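PDB 3NO4: creatinine amidohydrolase from Nostoc punctiforme PCC 73102, which probably hydrolyses carbon-nitrogen bonds, other than peptide bonds, in linear amides, using a bound metal ion. Local coordinates for residues A[134-139]-A[160-165]; A[110-115]-A[156-161]. All blocks are in the same frame, centred on the assembly; numbering follows the deposited sequence.

Strand 159-164, the last of the parallel sheet within this chain, serves both contacts, and the change in chemistry along it follows the change in burial. Contact 2 is buried throughout: helix 101-118 sets one valine against the first part of the strand and the residue just before it, and everything that touches is apolar side chain. About 13 Å away between centres, contact 1 joins the same strand to helix 132-150 where burial is only partial, so a valine-leucine pair is accompanied by a lysine chain and a water. The two contacts thus place two consecutive helices on one face of the sheet.

Contact 1 of 2, residues A[134-139]-A[160-165]; sequences ATLKAA and CQVANW
A water molecule accepts two hydrogen bonds, both weak, from Lys137 NZ at 3.2 Å and from Asn164 ND2 at 3.1 Å, and so links helix 132-150 to the end of strand 159-164. Lys137 reaches the water with a nearly straight chain: chi2 and chi3 are 179° and 176°, which extends the chain far enough for NZ to meet the water. On its way the chain passes alongside Val162, with its CE 4.4 Å from Val162 CG1, a loose apolar brush. The amide of Asn164 is anchored through its oxygen, since OD1 is hydrogen-bonded to Asn127 ND2 of the neighbouring strand.

Beside this polar link lies the firmer contact. Leu136 and Val162 both direct their CB toward the opposite segment, and Leu136 CD1 meets Val162 CG2 at 3.7 Å, the two side chains lying at a slant to each other. With chi1 at 58°, Val162 splits its branches between two partners, CG2 for the leucine and CG1 for the lysine chain. Leu136 also packs on Val108 of helix 101-118. Here the helix of a beta-alpha-beta unit, strand 122-127, helix 132-150, strand 159-164, settles against the strand that follows it. Elsewhere on the helix, Lys137 and Ala138 pack on Ala134 and Thr135 of the second subunit. The chemistry is graded accordingly: dispersion between methyl groups joins helix and strand, while the water, weakly bonded on both sides and held in part by an exposed lysine, probably adds little to it.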
loop_
_atom_site.group_PDB
_atom_site.type_symbol
_atom_site.label_atom_id
_atom_site.label_comp_id
_atom_site.label_asym_id
_atom_site.label_seq_id
_atom_site.Cartn_x
_atom_site.Cartn_y
_atom_site.Cartn_z
ATOM N N ALA A 134 -3.198 -5.343 -19.365
ATOM C CA ALA A 134 -1.918 -5.446 -18.637
ATOM C C ALA A 134 -2.125 -5.523 -17.123
ATOM O O ALA A 134 -1.614 -6.423 -16.457
ATOM C CB ALA A 134 -0.993 -4.280 -18.990
ATOM N N THR A 135 -2.923 -4.610 -16.607
ATOM C CA THR A 135 -3.230 -4.572 -15.172
ATOM C C THR A 135 -3.948 -5.864 -14.719
ATOM O O THR A 135 -3.597 -6.398 -13.671
ATOM C CB THR A 135 -4.041 -3.306 -14.803
ATOM O OG1 THR A 135 -3.253 -2.138 -15.131
ATOM C CG2 THR A 135 -4.422 -3.298 -13.304
ATOM N N LEU A 136 -4.911 -6.356 -15.526
ATOM C CA LEU A 136 -5.606 -7.627 -15.229
ATOM C C LEU A 136 -4.640 -8.795 -15.144
ATOM O O LEU A 136 -4.724 -9.580 -14.195
ATOM C CB LEU A 136 -6.727 -7.977 -16.230
ATOM C CG LEU A 136 -8.098 -7.365 -15.983
ATOM C CD1 LEU A 136 -8.989 -7.749 -17.162
ATOM C CD2 LEU A 136 -8.740 -7.770 -14.616
ATOM N N LYS A 137 -3.741 -8.913 -16.133
ATOM C CA LYS A 137 -2.780 -10.005 -16.130
ATOM C C LYS A 137 -1.849 -9.915 -14.894
ATOM O O LYS A 137 -1.551 -10.922 -14.219
ATOM C CB LYS A 137 -1.994 -10.047 -17.454
ATOM C CG LYS A 137 -2.830 -10.615 -18.616
ATOM C CD LYS A 137 -1.980 -10.604 -19.887
ATOM C CE LYS A 137 -2.696 -11.249 -21.112
ATOM N NZ LYS A 137 -2.005 -10.745 -22.365
ATOM N N ALA A 138 -1.454 -8.690 -14.558
ATOM C CA ALA A 138 -0.700 -8.435 -13.339
ATOM C C ALA A 138 -1.465 -8.844 -12.091
ATOM O O ALA A 138 -0.918 -9.492 -11.210
ATOM C CB ALA A 138 -0.306 -6.975 -13.270
ATOM N N ALA A 139 -2.724 -8.455 -12.032
ATOM C CA ALA A 139 -3.628 -8.810 -10.943
ATOM C C ALA A 139 -3.775 -10.309 -10.757
ATOM O O ALA A 139 -3.849 -10.772 -9.630
ATOM C CB ALA A 139 -5.040 -8.155 -11.147
ATOM N N CYS A 160 -7.369 -17.777 -13.703
ATOM C CA CYS A 160 -8.007 -16.617 -14.285
ATOM C C CYS A 160 -7.568 -16.470 -15.733
ATOM O O CYS A 160 -6.401 -16.781 -16.081
ATOM C CB CYS A 160 -7.645 -15.352 -13.513
ATOM S SG CYS A 160 -8.129 -15.319 -11.767
ATOM N N GLN A 161 -8.501 -16.027 -16.573
ATOM C CA GLN A 161 -8.214 -15.681 -17.982
ATOM C C GLN A 161 -9.038 -14.449 -18.346
ATOM O O GLN A 161 -10.187 -14.295 -17.870
ATOM C CB GLN A 161 -8.555 -16.831 -18.948
ATOM C CG GLN A 161 -7.981 -16.651 -20.391
ATOM C CD GLN A 161 -8.691 -17.442 -21.472
ATOM O OE1 GLN A 161 -8.897 -18.638 -21.350
ATOM N NE2 GLN A 161 -9.031 -16.766 -22.562
ATOM N N VAL A 162 -8.460 -13.600 -19.188
ATOM C CA VAL A 162 -9.134 -12.455 -19.777
ATOM C C VAL A 162 -9.392 -12.778 -21.273
ATOM O O VAL A 162 -8.521 -13.338 -21.969
ATOM C CB VAL A 162 -8.340 -11.130 -19.565
ATOM C CG1 VAL A 162 -6.948 -11.228 -20.158
ATOM C CG2 VAL A 162 -9.144 -9.936 -20.174
ATOM N N ALA A 163 -10.622 -12.508 -21.734
ATOM C CA ALA A 163 -11.007 -12.695 -23.122
ATOM C C ALA A 163 -11.496 -11.344 -23.603
ATOM O O ALA A 163 -12.451 -10.786 -23.043
ATOM C CB ALA A 163 -12.107 -13.739 -23.229
ATOM N N ASN A 164 -10.860 -10.819 -24.633
ATOM C CA ASN A 164 -11.126 -9.473 -25.108
ATOM C C ASN A 164 -12.038 -9.592 -26.309
ATOM O O ASN A 164 -11.612 -10.089 -27.322
ATOM C CB ASN A 164 -9.813 -8.790 -25.456
ATOM C CG ASN A 164 -8.869 -8.764 -24.278
ATOM O OD1 ASN A 164 -9.180 -8.135 -23.258
ATOM N ND2 ASN A 164 -7.733 -9.472 -24.386
ATOM N N TRP A 165 -13.298 -9.139 -26.194
ATOM C CA TRP A 165 -14.272 -9.369 -27.271
ATOM C C TRP A 165 -13.826 -8.810 -28.627
ATOM O O TRP A 165 -14.017 -9.446 -29.654
ATOM C CB TRP A 165 -15.643 -8.831 -26.913
ATOM C CG TRP A 165 -15.877 -7.354 -27.096
ATOM C CD1 TRP A 165 -15.719 -6.397 -26.182
ATOM C CD2 TRP A 165 -16.331 -6.716 -28.284
ATOM N NE1 TRP A 165 -16.067 -5.179 -26.700
ATOM C CE2 TRP A 165 -16.431 -5.343 -28.003
ATOM C CE3 TRP A 165 -16.699 -7.178 -29.550
ATOM C CZ2 TRP A 165 -16.887 -4.404 -28.955
ATOM C CZ3 TRP A 165 -17.131 -6.251 -30.514
ATOM C CH2 TRP A 165 -17.211 -4.875 -30.204
HETATM O O HOH W 1 -5.081 -10.683 -23.394
#

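Contact 2 of 2, residues A[110-115]-A[156-161]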
loop_
_atom_site.group_PDB
_atom_site.type_symbol
_atom_site.label_atom_id
_atom_site.label_comp_id
_atom_site.label_asym_id
_atom_site.label_seq_id
_atom_site.Cartn_x
_atom_site.Cartn_y
_atom_site.Cartn_z
ATOM N N ASP A 110 -9.263 -9.016 -4.135
ATOM C CA ASP A 110 -10.404 -9.149 -3.220
ATOM C C ASP A 110 -11.543 -9.981 -3.805
ATOM O O ASP A 110 -12.089 -10.839 -3.104
ATOM C CB ASP A 110 -10.921 -7.766 -2.796
ATOM C CG ASP A 110 -9.971 -7.028 -1.823
ATOM O OD1 ASP A 110 -8.984 -7.650 -1.337
ATOM O OD2 ASP A 110 -10.213 -5.821 -1.541
ATOM N N TYR A 111 -11.922 -9.726 -5.064
ATOM C CA TYR A 111 -13.018 -10.470 -5.709
ATOM C C TYR A 111 -12.684 -11.961 -5.757
ATOM O O TYR A 111 -13.492 -12.790 -5.313
ATOM C CB TYR A 111 -13.225 -10.026 -7.173
ATOM C CG TYR A 111 -14.086 -8.818 -7.438
ATOM C CD1 TYR A 111 -13.944 -7.633 -6.697
ATOM C CD2 TYR A 111 -14.995 -8.831 -8.478
ATOM C CE1 TYR A 111 -14.727 -6.495 -6.979
ATOM C CE2 TYR A 111 -15.789 -7.708 -8.776
ATOM C CZ TYR A 111 -15.627 -6.536 -8.059
ATOM O OH TYR A 111 -16.424 -5.433 -8.366
ATOM N N VAL A 112 -11.482 -12.275 -6.289
ATOM C CA VAL A 112 -11.072 -13.645 -6.527
ATOM C C VAL A 112 -10.868 -14.389 -5.221
ATOM O O VAL A 112 -11.275 -15.548 -5.110
ATOM C CB VAL A 112 -9.831 -13.775 -7.479
ATOM C CG1 VAL A 112 -9.417 -15.233 -7.608
ATOM C CG2 VAL A 112 -10.148 -13.154 -8.859
ATOM N N THR A 113 -10.295 -13.729 -4.208
ATOM C CA THR A 113 -10.109 -14.384 -2.894
ATOM C C THR A 113 -11.435 -14.800 -2.254
ATOM O O THR A 113 -11.541 -15.934 -1.764
ATOM C CB THR A 113 -9.235 -13.557 -1.926
ATOM O OG1 THR A 113 -8.017 -13.230 -2.601
ATOM C CG2 THR A 113 -8.897 -14.381 -0.649
ATOM N N CYS A 114 -12.429 -13.891 -2.262
ATOM C CA CYS A 114 -13.739 -14.178 -1.676
ATOM C C CYS A 114 -14.356 -15.397 -2.369
ATOM O O CYS A 114 -14.760 -16.342 -1.703
ATOM C CB CYS A 114 -14.684 -12.979 -1.811
ATOM S SG CYS A 114 -14.271 -11.552 -0.820
ATOM N N LEU A 115 -14.386 -15.370 -3.696
ATOM C CA LEU A 115 -15.024 -16.425 -4.498
ATOM C C LEU A 115 -14.255 -17.734 -4.510
ATOM O O LEU A 115 -14.882 -18.814 -4.476
ATOM C CB LEU A 115 -15.341 -15.948 -5.932
ATOM C CG LEU A 115 -16.412 -14.856 -5.974
ATOM C CD1 LEU A 115 -16.306 -13.977 -7.218
ATOM C CD2 LEU A 115 -17.823 -15.458 -5.781
ATOM N N GLN A 156 -4.306 -23.968 -5.684
ATOM C CA GLN A 156 -3.572 -24.527 -6.853
ATOM C C GLN A 156 -4.432 -24.694 -8.125
ATOM O O GLN A 156 -3.938 -24.558 -9.242
ATOM C CB GLN A 156 -2.870 -25.830 -6.453
ATOM C CG GLN A 156 -1.973 -26.378 -7.516
ATOM C CD GLN A 156 -1.193 -27.597 -7.083
ATOM O OE1 GLN A 156 -0.797 -27.749 -5.914
ATOM N NE2 GLN A 156 -0.950 -28.477 -8.048
ATOM N N GLN A 157 -5.718 -24.928 -7.932
ATOM C CA GLN A 157 -6.682 -25.064 -8.998
ATOM C C GLN A 157 -7.174 -23.719 -9.576
ATOM O O GLN A 157 -7.749 -23.736 -10.638
ATOM C CB GLN A 157 -7.903 -25.897 -8.539
ATOM C CG GLN A 157 -7.586 -27.393 -8.416
ATOM C CD GLN A 157 -6.579 -27.696 -7.330
ATOM O OE1 GLN A 157 -6.802 -27.355 -6.160
ATOM N NE2 GLN A 157 -5.433 -28.303 -7.711
ATOM N N VAL A 158 -6.982 -22.592 -8.880
ATOM C CA VAL A 158 -7.632 -21.333 -9.273
ATOM C C VAL A 158 -6.920 -20.792 -10.515
ATOM O O VAL A 158 -5.665 -20.694 -10.551
ATOM C CB VAL A 158 -7.647 -20.281 -8.151
ATOM C CG1 VAL A 158 -8.108 -18.882 -8.680
ATOM C CG2 VAL A 158 -8.538 -20.771 -6.979
ATOM N N GLN A 159 -7.739 -20.487 -11.519
ATOM C CA GLN A 159 -7.253 -20.014 -12.815
ATOM C C GLN A 159 -8.061 -18.805 -13.214
ATOM O O GLN A 159 -9.291 -18.817 -13.060
ATOM C CB GLN A 159 -7.436 -21.087 -13.880
ATOM C CG GLN A 159 -6.632 -22.326 -13.644
ATOM C CD GLN A 159 -6.911 -23.432 -14.630
ATOM O OE1 GLN A 159 -7.626 -23.247 -15.625
ATOM N NE2 GLN A 159 -6.333 -24.601 -14.370
ATOM N N CYS A 160 -7.369 -17.777 -13.703
ATOM C CA CYS A 160 -8.007 -16.617 -14.285
ATOM C C CYS A 160 -7.568 -16.470 -15.733
ATOM O O CYS A 160 -6.401 -16.781 -16.081
ATOM C CB CYS A 160 -7.645 -15.352 -13.513
ATOM S SG CYS A 160 -8.129 -15.319 -11.767
ATOM N N GLN A 161 -8.501 -16.027 -16.573
ATOM C CA GLN A 161 -8.214 -15.681 -17.982
ATOM C C GLN A 161 -9.038 -14.449 -18.346
ATOM O O GLN A 161 -10.187 -14.295 -17.870
ATOM C CB GLN A 161 -8.555 -16.831 -18.948
ATOM C CG GLN A 161 -7.981 -16.651 -20.391
ATOM C CD GLN A 161 -8.691 -17.442 -21.472
ATOM O OE1 GLN A 161 -8.897 -18.638 -21.350
ATOM N NE2 GLN A 161 -9.031 -16.766 -22.562
#
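Between segments 110-115 and 156-161 the backbones come nearest at Val112 and Cys160, whose CA atoms stand 8.9 Å apart, a spacing that side chains bridge. Both methyl groups of Val112 take part. Its chi1 of 177° spreads them toward different partners: CG1 lies 4.0 Å from Val158 CG1, and CG2 lies 4.1 Å from Cys160 SG. The two valines run past one another in opposing senses, touching by a single methyl of each, whereas the sulfur of Cys160 meets its methyl as one more apolar surface.

Val158 and Cys160 can share one partner because they lie two residues apart as the chain enters the strand. The residue between them, Gln159, turns its CB away from the helix, and its side chain packs on Phe263 of helix 242-265. This is the layering of an alpha/beta/alpha sandwich, with helices 101-118 and 132-150 on one face of the parallel sheet and helix 242-265 on the other. Phe123, on the adjacent strand, touches Val112, Val158 and Cys160 alike and extends the same apolar layer, which helix 132-150 borders through Thr143 against Val112 and Leu147 against Val158. One consequence of the valine's two-pronged reach is that the helix touches both the strand and the residue leading into it through a single side chain.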